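Local coordinates for protein spydx (Streptococcus pyogenes, PDB 2J43) that binds alpha-glucans such as host lung glycogen through tandem family 41 carbohydrate-binding modules, as part of what is probably a pullulanase, at residues L114-H119 against L128-F133; L147-K152 against A157-P162; G153-Y158 against H199-V204. All coordinates share one frame; numbering follows the deposited sequence.

Interaction 1. Residues L114-H119 against L128-F133; sequences LRINYH and LAVWTF
Y118 reaches across to L128 and I116 to V130, joining two strands that run in roughly opposite directions without being hydrogen-bonded to each other. The nearest backbone approach, between the CA atoms of I116 and V130, is 8.5 Å, so side chains alone fill the gap. Y118 is the long arm. From its CB the ring leaves with CG anti to the backbone N (chi1 176°), which carries it along toward the start of the other strand. Its CD2 side faces L128, and CE2, one atom further out, makes the contact, lying 3.9 Å from L128 CD1. The methyl comes in obliquely to the ring, and the two side chains cross at about a right angle. At the tip, Y118 OH hydrogen-bonds to the carbonyl O of D206, so a tyrosine suits this place: its ring serves the core while its one polar atom finds a backbone acceptor. I116 extends less far. Its CG1 lies beside the backbone N (chi1 -63°), and the terminal CD1 meets V130 CG1 at 4.1 Å; branched aliphatic residues fill such a space without polar groups to satisfy. F172 and I174 of strand 170-176 pack on I116 and Y118, while V159 of strand 156-162 packs on V130. The alternating side chains R115 and N117 turn to the other face of their strand, where R115 forms a salt bridge with D160. Inward apolar residues from strands that are not sheet neighbours, meeting in a common core, are characteristic of the beta-sandwich of a family 41 carbohydrate-binding module.

Interaction 2. Residues L147-K152 against A157-P162; sequences LDLSHK and AYVDVP
H151 and K152 lie beside Y158 and A157 where the two arms of a beta hairpin come together. Their pairing is short: the end-to-end directions of the arms are 135° apart, and the first arm is broken around L149 and S150. K152 and A157 form an antiparallel non-hydrogen-bonded pair, while Y158 N donates to H151 O over 2.9 Å. Where the arms splay, a water takes the place of direct pairing, donating to D148 O and to Y158 O at 2.6 Å and accepting from H151 N. The same water is hydrogen-bonded to H151 ND1, in the plane of the imidazole, which helps to fix that ring's rotation. H151 CB sits over one face of the Y158 ring, a CH-pi contact 3.6 Å from the centroid, whereas the imidazole itself is slid off, its plane 28° from the phenol. Y158 reaches this position with CG between its backbone N and carbonyl carbon (chi1 69°). K152 bends back: its methylenes cover A157, and NZ makes weak hydrogen bonds to L149 O and S150 O, a flexible lysine whose bent chain brings NZ back to two carbonyls of the broken part of its own strand. L149 CB meets A157 CB at 3.7 Å, and the small alanine permits this closeness. Further along, L147 CD1 touches both V159 CG2 and V161 CG2. R115 of strand 113-119 makes a cation-pi contact on the ring face of Y158 opposite H151. Strand 113-119 flanks the 157-162 arm and strand 128-134 flanks the 147-152 arm, with L147, L149 and V159 packing on the latter strand.

Interaction 3. Residues G153-Y158 against H199-V204; sequences GHYGAY and HTQVFV
The ring of F203 points its edge at the face of Y155 in a T-shaped stack, with planes at 87° and centroids 5.2 Å apart. The corner atom F203 CE1 makes the closest approach, 3.6 Å from Y155 CD2. It comes over the CG and CD2 side of the ring, while Y155 CB lies in the plane of the phenylalanine, at its edge. Two aromatics suit the place because the slightly positive hydrogens of one rim meet the electron-rich face of the other. Beneath the opposite face of Y155, H154 CB lies 3.8 Å from the ring plane and over its centre, so the tyrosine is held between its neighbour in sequence and F203. The turn bearing it is closed by G153 N donating to G156 O over 2.9 Å, and G156 has a positive phi (97°), a backbone shape that glycine takes easily. A water lies 3.0 Å from both Y155 O and V204 O, at bridging distance. Further out, Y106 meets the F203 ring, and P215 touches Y155. Between strands 156-162 and 201-205 runs strand 113-119, whose N117 packs against F203; the aromatic pair therefore spans from the hairpin turn, past this intervening strand, to the outermost strand 201-205.

How the interactions relate
All three contacts belong to the second of the two modules and reach one mixed sheet. The centre of interaction 1 is about 6 Å from that of interaction 2 and about 9 Å from that of interaction 3, with interactions 2 and 3 also about 9 Å apart. Strand 113-119 is the common neighbour: Y118 N lies 2.8 Å from A157 O, and N117 O 2.9 Å from V204 N, both probable hydrogen bonds. On the other flank V130 N is 2.7 Å from L147 O. Interactions 2 and 3 share A157 and Y158. Interaction 1 fills the core, while the other two shape the hairpin and its turn.

Interaction 1. Residues L114-H119 against L128-F133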
loop_
_atom_site.group_PDB
_atom_site.type_symbol
_atom_site.label_atom_id
_atom_site.label_comp_id
_atom_site.label_asym_id
_atom_site.label_seq_id
_atom_site.Cartn_x
_atom_site.Cartn_y
_atom_site.Cartn_z
ATOM N N LEU A 114 3.761 -12.457 -2.447
ATOM C CA LEU A 114 4.005 -11.444 -1.437
ATOM C C LEU A 114 5.161 -10.605 -1.995
ATOM O O LEU A 114 6.197 -11.145 -2.355
ATOM C CB LEU A 114 4.407 -12.057 -0.092
ATOM C CG LEU A 114 4.570 -11.047 1.050
ATOM C CD1 LEU A 114 3.251 -10.362 1.396
ATOM C CD2 LEU A 114 5.229 -11.584 2.353
ATOM N N ARG A 115 4.993 -9.284 -2.114
ATOM C CA ARG A 115 6.143 -8.394 -2.337
ATOM C C ARG A 115 6.818 -8.021 -1.023
ATOM O O ARG A 115 6.168 -7.518 -0.091
ATOM C CB ARG A 115 5.719 -7.093 -3.030
ATOM C CG ARG A 115 6.879 -6.160 -3.304
ATOM C CD ARG A 115 6.609 -5.049 -4.302
ATOM N NE ARG A 115 6.278 -5.546 -5.620
ATOM C CZ ARG A 115 5.983 -4.758 -6.663
ATOM N NH1 ARG A 115 5.936 -3.439 -6.522
ATOM N NH2 ARG A 115 5.736 -5.306 -7.853
ATOM N N ILE A 116 8.137 -8.239 -0.965
ATOM C CA ILE A 116 8.960 -7.796 0.135
ATOM C C ILE A 116 9.703 -6.563 -0.314
ATOM O O ILE A 116 10.530 -6.618 -1.208
ATOM C CB ILE A 116 9.933 -8.905 0.545
ATOM C CG1 ILE A 116 9.139 -10.118 1.044
ATOM C CG2 ILE A 116 10.945 -8.339 1.567
ATOM C CD1 ILE A 116 9.980 -11.391 1.319
ATOM N N ASN A 117 9.401 -5.433 0.305
ATOM C CA ASN A 117 10.055 -4.171 0.046
ATOM C C ASN A 117 11.115 -3.932 1.118
ATOM O O ASN A 117 10.843 -4.148 2.323
ATOM C CB ASN A 117 9.034 -3.016 0.140
ATOM C CG ASN A 117 7.963 -3.083 -0.888
ATOM O OD1 ASN A 117 8.181 -2.640 -2.029
ATOM N ND2 ASN A 117 6.788 -3.682 -0.542
ATOM N N TYR A 118 12.314 -3.517 0.716
ATOM C CA TYR A 118 13.383 -3.287 1.675
ATOM C C TYR A 118 13.985 -1.939 1.384
ATOM O O TYR A 118 14.422 -1.744 0.281
ATOM C CB TYR A 118 14.525 -4.339 1.552
ATOM C CG TYR A 118 15.655 -4.010 2.501
ATOM C CD1 TYR A 118 15.491 -4.205 3.875
ATOM C CD2 TYR A 118 16.879 -3.491 2.049
ATOM C CE1 TYR A 118 16.491 -3.862 4.778
ATOM C CE2 TYR A 118 17.904 -3.174 2.947
ATOM C CZ TYR A 118 17.695 -3.351 4.309
ATOM O OH TYR A 118 18.703 -3.034 5.205
ATOM N N HIS A 119 14.011 -1.054 2.380
ATOM C CA HIS A 119 14.559 0.289 2.278
ATOM C C HIS A 119 15.752 0.421 3.238
ATOM O O HIS A 119 15.705 -0.111 4.358
ATOM C CB HIS A 119 13.471 1.333 2.607
ATOM C CG HIS A 119 13.849 2.744 2.235
ATOM N ND1 HIS A 119 14.551 3.575 3.070
ATOM C CD2 HIS A 119 13.570 3.471 1.125
ATOM C CE1 HIS A 119 14.755 4.735 2.466
ATOM N NE2 HIS A 119 14.151 4.708 1.296
ATOM N N LEU A 128 22.710 -7.081 -2.240
ATOM C CA LEU A 128 21.788 -7.490 -1.173
ATOM C C LEU A 128 20.827 -8.531 -1.761
ATOM O O LEU A 128 20.502 -8.472 -2.947
ATOM C CB LEU A 128 21.021 -6.278 -0.656
ATOM C CG LEU A 128 21.871 -5.199 0.004
ATOM C CD1 LEU A 128 20.932 -4.157 0.696
ATOM C CD2 LEU A 128 22.932 -5.677 0.962
ATOM N N ALA A 129 20.339 -9.460 -0.942
ATOM C CA ALA A 129 19.437 -10.506 -1.430
ATOM C C ALA A 129 18.469 -10.870 -0.338
ATOM O O ALA A 129 18.725 -10.586 0.834
ATOM C CB ALA A 129 20.220 -11.752 -1.815
ATOM N N VAL A 130 17.423 -11.566 -0.712
ATOM C CA VAL A 130 16.393 -12.007 0.237
ATOM C C VAL A 130 16.434 -13.529 0.309
ATOM O O VAL A 130 16.260 -14.204 -0.691
ATOM C CB VAL A 130 14.973 -11.564 -0.174
ATOM C CG1 VAL A 130 13.999 -11.909 1.004
ATOM C CG2 VAL A 130 14.964 -10.086 -0.509
ATOM N N TRP A 131 16.650 -14.057 1.513
ATOM C CA TRP A 131 16.536 -15.475 1.808
ATOM C C TRP A 131 15.076 -15.753 2.214
ATOM O O TRP A 131 14.538 -15.019 3.000
ATOM C CB TRP A 131 17.448 -15.818 2.977
ATOM C CG TRP A 131 17.563 -17.272 3.221
ATOM C CD1 TRP A 131 16.961 -17.993 4.232
ATOM C CD2 TRP A 131 18.342 -18.227 2.471
ATOM N NE1 TRP A 131 17.301 -19.327 4.146
ATOM C CE2 TRP A 131 18.137 -19.502 3.070
ATOM C CE3 TRP A 131 19.157 -18.153 1.337
ATOM C CZ2 TRP A 131 18.721 -20.661 2.564
ATOM C CZ3 TRP A 131 19.731 -19.318 0.850
ATOM C CH2 TRP A 131 19.504 -20.541 1.451
ATOM N N THR A 132 14.456 -16.765 1.625
ATOM C CA THR A 132 13.046 -17.085 1.882
ATOM C C THR A 132 12.857 -18.539 2.296
ATOM O O THR A 132 13.565 -19.446 1.828
ATOM C CB THR A 132 12.169 -16.839 0.615
ATOM O OG1 THR A 132 12.603 -17.704 -0.441
ATOM C CG2 THR A 132 12.379 -15.428 0.065
ATOM N N PHE A 133 11.875 -18.738 3.167
ATOM C CA PHE A 133 11.550 -20.064 3.686
ATOM C C PHE A 133 10.142 -20.067 4.275
ATOM O O PHE A 133 9.416 -19.051 4.247
ATOM C CB PHE A 133 12.605 -20.524 4.722
ATOM C CG PHE A 133 12.787 -19.611 5.917
ATOM C CD1 PHE A 133 12.290 -19.976 7.166
ATOM C CD2 PHE A 133 13.510 -18.421 5.830
ATOM C CE1 PHE A 133 12.500 -19.200 8.278
ATOM C CE2 PHE A 133 13.714 -17.645 6.947
ATOM C CZ PHE A 133 13.217 -18.046 8.180
#

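Interaction 2. Residues L147-K152 against A157-P162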
loop_
_atom_site.group_PDB
_atom_site.type_symbol
_atom_site.label_atom_id
_atom_site.label_comp_id
_atom_site.label_asym_id
_atom_site.label_seq_id
_atom_site.Cartn_x
_atom_site.Cartn_y
_atom_site.Cartn_z
ATOM N N LEU A 147 17.297 -14.106 -3.307
ATOM C CA LEU A 147 16.696 -13.380 -4.399
ATOM C C LEU A 147 17.272 -11.987 -4.446
ATOM O O LEU A 147 17.292 -11.261 -3.440
ATOM C CB LEU A 147 15.174 -13.291 -4.222
ATOM C CG LEU A 147 14.415 -14.595 -3.948
ATOM C CD1 LEU A 147 12.980 -14.316 -3.563
ATOM C CD2 LEU A 147 14.520 -15.588 -5.099
ATOM N N ASP A 148 17.742 -11.563 -5.623
ATOM C CA ASP A 148 18.287 -10.213 -5.778
ATOM C C ASP A 148 17.228 -9.135 -5.480
ATOM O O ASP A 148 16.052 -9.297 -5.823
ATOM C CB ASP A 148 18.756 -9.954 -7.217
ATOM C CG ASP A 148 19.963 -10.795 -7.643
ATOM O OD1 ASP A 148 20.807 -11.193 -6.832
ATOM O OD2 ASP A 148 20.134 -11.074 -8.832
ATOM N N LEU A 149 17.680 -8.040 -4.898
ATOM C CA LEU A 149 16.886 -6.821 -4.741
ATOM C C LEU A 149 17.241 -5.819 -5.874
ATOM O O LEU A 149 17.611 -4.656 -5.630
ATOM C CB LEU A 149 17.180 -6.227 -3.359
ATOM C CG LEU A 149 16.464 -7.005 -2.228
ATOM C CD1 LEU A 149 17.057 -6.676 -0.886
ATOM C CD2 LEU A 149 14.983 -6.762 -2.182
ATOM N N SER A 150 17.135 -6.271 -7.114
ATOM C CA SER A 150 17.457 -5.418 -8.263
ATOM C C SER A 150 16.268 -4.514 -8.654
ATOM O O SER A 150 16.470 -3.474 -9.314
ATOM C CB SER A 150 17.890 -6.265 -9.458
ATOM O OG SER A 150 16.921 -7.230 -9.766
ATOM N N HIS A 151 15.033 -4.890 -8.287
ATOM C CA HIS A 151 13.883 -4.059 -8.676
ATOM C C HIS A 151 13.794 -2.915 -7.678
ATOM O O HIS A 151 13.940 -3.138 -6.465
ATOM C CB HIS A 151 12.568 -4.841 -8.679
ATOM C CG HIS A 151 12.463 -5.884 -9.754
ATOM N ND1 HIS A 151 12.939 -7.169 -9.601
ATOM C CD2 HIS A 151 11.949 -5.821 -11.012
ATOM C CE1 HIS A 151 12.693 -7.864 -10.701
ATOM N NE2 HIS A 151 12.092 -7.070 -11.571
ATOM N N LYS A 152 13.576 -1.703 -8.181
ATOM C CA LYS A 152 13.429 -0.528 -7.355
ATOM C C LYS A 152 12.026 0.008 -7.490
ATOM O O LYS A 152 11.444 0.092 -8.584
ATOM C CB LYS A 152 14.481 0.551 -7.661
ATOM C CG LYS A 152 15.941 0.033 -7.663
ATOM C CD LYS A 152 16.455 -0.259 -6.252
ATOM C CE LYS A 152 17.776 -1.044 -6.180
ATOM N NZ LYS A 152 18.154 -1.828 -7.398
ATOM N N ALA A 157 13.981 -1.151 -2.493
ATOM C CA ALA A 157 14.149 -2.253 -3.420
ATOM C C ALA A 157 13.055 -3.246 -3.120
ATOM O O ALA A 157 12.485 -3.197 -2.035
ATOM C CB ALA A 157 15.525 -2.865 -3.262
ATOM N N TYR A 158 12.757 -4.147 -4.037
ATOM C CA TYR A 158 11.777 -5.173 -3.750
ATOM C C TYR A 158 11.960 -6.448 -4.540
ATOM O O TYR A 158 12.651 -6.481 -5.565
ATOM C CB TYR A 158 10.342 -4.641 -3.962
ATOM C CG TYR A 158 9.965 -4.370 -5.399
ATOM C CD1 TYR A 158 9.517 -5.377 -6.211
ATOM C CD2 TYR A 158 10.098 -3.108 -5.942
ATOM C CE1 TYR A 158 9.181 -5.132 -7.542
ATOM C CE2 TYR A 158 9.748 -2.837 -7.302
ATOM C CZ TYR A 158 9.295 -3.857 -8.064
ATOM O OH TYR A 158 8.948 -3.665 -9.381
ATOM N N VAL A 159 11.339 -7.510 -4.049
ATOM C CA VAL A 159 11.192 -8.729 -4.811
ATOM C C VAL A 159 9.778 -9.283 -4.632
ATOM O O VAL A 159 9.194 -9.169 -3.544
ATOM C CB VAL A 159 12.245 -9.765 -4.408
ATOM C CG1 VAL A 159 12.127 -10.139 -2.970
ATOM C CG2 VAL A 159 12.180 -10.974 -5.427
ATOM N N ASP A 160 9.245 -9.867 -5.696
ATOM C CA ASP A 160 7.943 -10.517 -5.683
ATOM C C ASP A 160 8.162 -12.017 -5.500
ATOM O O ASP A 160 8.838 -12.685 -6.318
ATOM C CB ASP A 160 7.168 -10.245 -6.981
ATOM C CG ASP A 160 6.674 -8.838 -7.070
ATOM O OD1 ASP A 160 6.244 -8.323 -6.022
ATOM O OD2 ASP A 160 6.700 -8.171 -8.121
ATOM N N VAL A 161 7.601 -12.540 -4.437
ATOM C CA VAL A 161 7.807 -13.923 -4.027
ATOM C C VAL A 161 6.540 -14.783 -4.207
ATOM O O VAL A 161 5.559 -14.597 -3.484
ATOM C CB VAL A 161 8.224 -14.000 -2.569
ATOM C CG1 VAL A 161 8.564 -15.447 -2.158
ATOM C CG2 VAL A 161 9.400 -13.049 -2.284
ATOM N N PRO A 162 6.588 -15.787 -5.074
ATOM C CA PRO A 162 5.435 -16.706 -5.172
ATOM C C PRO A 162 5.254 -17.529 -3.913
ATOM O O PRO A 162 6.239 -18.036 -3.400
ATOM C CB PRO A 162 5.786 -17.627 -6.351
ATOM C CG PRO A 162 7.024 -17.100 -6.978
ATOM C CD PRO A 162 7.688 -16.172 -5.976
HETATM O O HOH W 1 14.298 -7.641 -7.244
#

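Interaction 3. Residues G153-Y158 against H199-V204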
loop_
_atom_site.group_PDB
_atom_site.type_symbol
_atom_site.label_atom_id
_atom_site.label_comp_id
_atom_site.label_asym_id
_atom_site.label_seq_id
_atom_site.Cartn_x
_atom_site.Cartn_y
_atom_site.Cartn_z
ATOM N N GLY A 153 11.456 0.351 -6.336
ATOM C CA GLY A 153 10.061 0.744 -6.284
ATOM C C GLY A 153 9.951 2.027 -5.482
ATOM O O GLY A 153 10.970 2.715 -5.199
ATOM N N HIS A 154 8.725 2.307 -5.030
ATOM C CA HIS A 154 8.444 3.501 -4.234
ATOM C C HIS A 154 8.890 3.413 -2.791
ATOM O O HIS A 154 8.916 4.399 -2.108
ATOM C CB HIS A 154 6.918 3.739 -4.248
ATOM C CG HIS A 154 6.353 3.985 -5.614
ATOM N ND1 HIS A 154 6.811 4.997 -6.434
ATOM C CD2 HIS A 154 5.348 3.374 -6.291
ATOM C CE1 HIS A 154 6.124 4.986 -7.564
ATOM N NE2 HIS A 154 5.228 4.014 -7.502
ATOM N N TYR A 155 9.220 2.227 -2.322
ATOM C CA TYR A 155 9.451 1.957 -0.906
ATOM C C TYR A 155 10.750 1.165 -0.693
ATOM O O TYR A 155 10.844 0.245 0.210
ATOM C CB TYR A 155 8.303 1.148 -0.375
ATOM C CG TYR A 155 6.926 1.612 -0.802
ATOM C CD1 TYR A 155 6.382 2.799 -0.330
ATOM C CD2 TYR A 155 6.147 0.827 -1.613
ATOM C CE1 TYR A 155 5.116 3.169 -0.694
ATOM C CE2 TYR A 155 4.873 1.188 -1.986
ATOM C CZ TYR A 155 4.351 2.334 -1.496
ATOM O OH TYR A 155 3.082 2.690 -1.905
ATOM N N GLY A 156 11.715 1.515 -1.550
ATOM C CA GLY A 156 13.010 0.853 -1.574
ATOM C C GLY A 156 13.051 -0.227 -2.647
ATOM O O GLY A 156 12.316 -0.186 -3.643
ATOM N N ALA A 157 13.981 -1.151 -2.493
ATOM C CA ALA A 157 14.149 -2.253 -3.420
ATOM C C ALA A 157 13.055 -3.246 -3.120
ATOM O O ALA A 157 12.485 -3.197 -2.035
ATOM C CB ALA A 157 15.525 -2.865 -3.262
ATOM N N TYR A 158 12.757 -4.147 -4.037
ATOM C CA TYR A 158 11.777 -5.173 -3.750
ATOM C C TYR A 158 11.960 -6.448 -4.540
ATOM O O TYR A 158 12.651 -6.481 -5.565
ATOM C CB TYR A 158 10.342 -4.641 -3.962
ATOM C CG TYR A 158 9.965 -4.370 -5.399
ATOM C CD1 TYR A 158 9.517 -5.377 -6.211
ATOM C CD2 TYR A 158 10.098 -3.108 -5.942
ATOM C CE1 TYR A 158 9.181 -5.132 -7.542
ATOM C CE2 TYR A 158 9.748 -2.837 -7.302
ATOM C CZ TYR A 158 9.295 -3.857 -8.064
ATOM O OH TYR A 158 8.948 -3.665 -9.381
ATOM N N HIS A 199 -2.821 -8.941 2.954
ATOM C CA HIS A 199 -1.636 -8.190 2.571
ATOM C C HIS A 199 -0.816 -8.871 1.509
ATOM O O HIS A 199 -0.443 -10.032 1.637
ATOM C CB HIS A 199 -0.772 -7.957 3.790
ATOM C CG HIS A 199 -1.317 -6.914 4.707
ATOM N ND1 HIS A 199 -1.282 -5.564 4.407
ATOM C CD2 HIS A 199 -1.952 -7.025 5.895
ATOM C CE1 HIS A 199 -1.847 -4.885 5.396
ATOM N NE2 HIS A 199 -2.260 -5.750 6.313
ATOM N N THR A 200 -0.553 -8.125 0.454
ATOM C CA THR A 200 0.288 -8.588 -0.629
ATOM C C THR A 200 1.538 -7.752 -0.791
ATOM O O THR A 200 2.381 -8.120 -1.611
ATOM C CB THR A 200 -0.471 -8.363 -1.988
ATOM O OG1 THR A 200 -0.873 -6.971 -2.113
ATOM C CG2 THR A 200 -1.782 -9.163 -2.085
ATOM N N GLN A 201 1.764 -6.743 0.033
ATOM C CA GLN A 201 3.094 -6.254 0.376
ATOM C C GLN A 201 3.431 -6.130 1.831
ATOM O O GLN A 201 2.550 -5.887 2.667
ATOM C CB GLN A 201 3.196 -4.833 -0.258
ATOM C CG GLN A 201 2.835 -4.768 -1.758
ATOM C CD GLN A 201 3.281 -3.499 -2.477
ATOM O OE1 GLN A 201 2.501 -2.891 -3.295
ATOM N NE2 GLN A 201 4.493 -3.097 -2.231
ATOM N N VAL A 202 4.715 -6.314 2.131
ATOM C CA VAL A 202 5.317 -5.999 3.392
ATOM C C VAL A 202 6.532 -5.118 3.224
ATOM O O VAL A 202 7.083 -4.934 2.117
ATOM C CB VAL A 202 5.629 -7.262 4.225
ATOM C CG1 VAL A 202 4.352 -8.071 4.507
ATOM C CG2 VAL A 202 6.677 -8.113 3.555
ATOM N N PHE A 203 6.969 -4.538 4.336
ATOM C CA PHE A 203 7.935 -3.479 4.323
ATOM C C PHE A 203 8.896 -3.690 5.459
ATOM O O PHE A 203 8.486 -3.843 6.617
ATOM C CB PHE A 203 7.241 -2.115 4.461
ATOM C CG PHE A 203 6.187 -1.913 3.428
ATOM C CD1 PHE A 203 6.453 -1.218 2.286
ATOM C CD2 PHE A 203 4.948 -2.496 3.570
ATOM C CE1 PHE A 203 5.467 -1.127 1.273
ATOM C CE2 PHE A 203 3.975 -2.382 2.595
ATOM C CZ PHE A 203 4.250 -1.694 1.441
ATOM N N VAL A 204 10.177 -3.781 5.118
ATOM C CA VAL A 204 11.274 -3.845 6.097
ATOM C C VAL A 204 12.323 -2.818 5.778
ATOM O O VAL A 204 12.388 -2.294 4.658
ATOM C CB VAL A 204 11.924 -5.272 6.210
ATOM C CG1 VAL A 204 10.974 -6.249 6.939
ATOM C CG2 VAL A 204 12.317 -5.775 4.887
HETATM O O HOH W 2 10.334 -0.941 2.886
#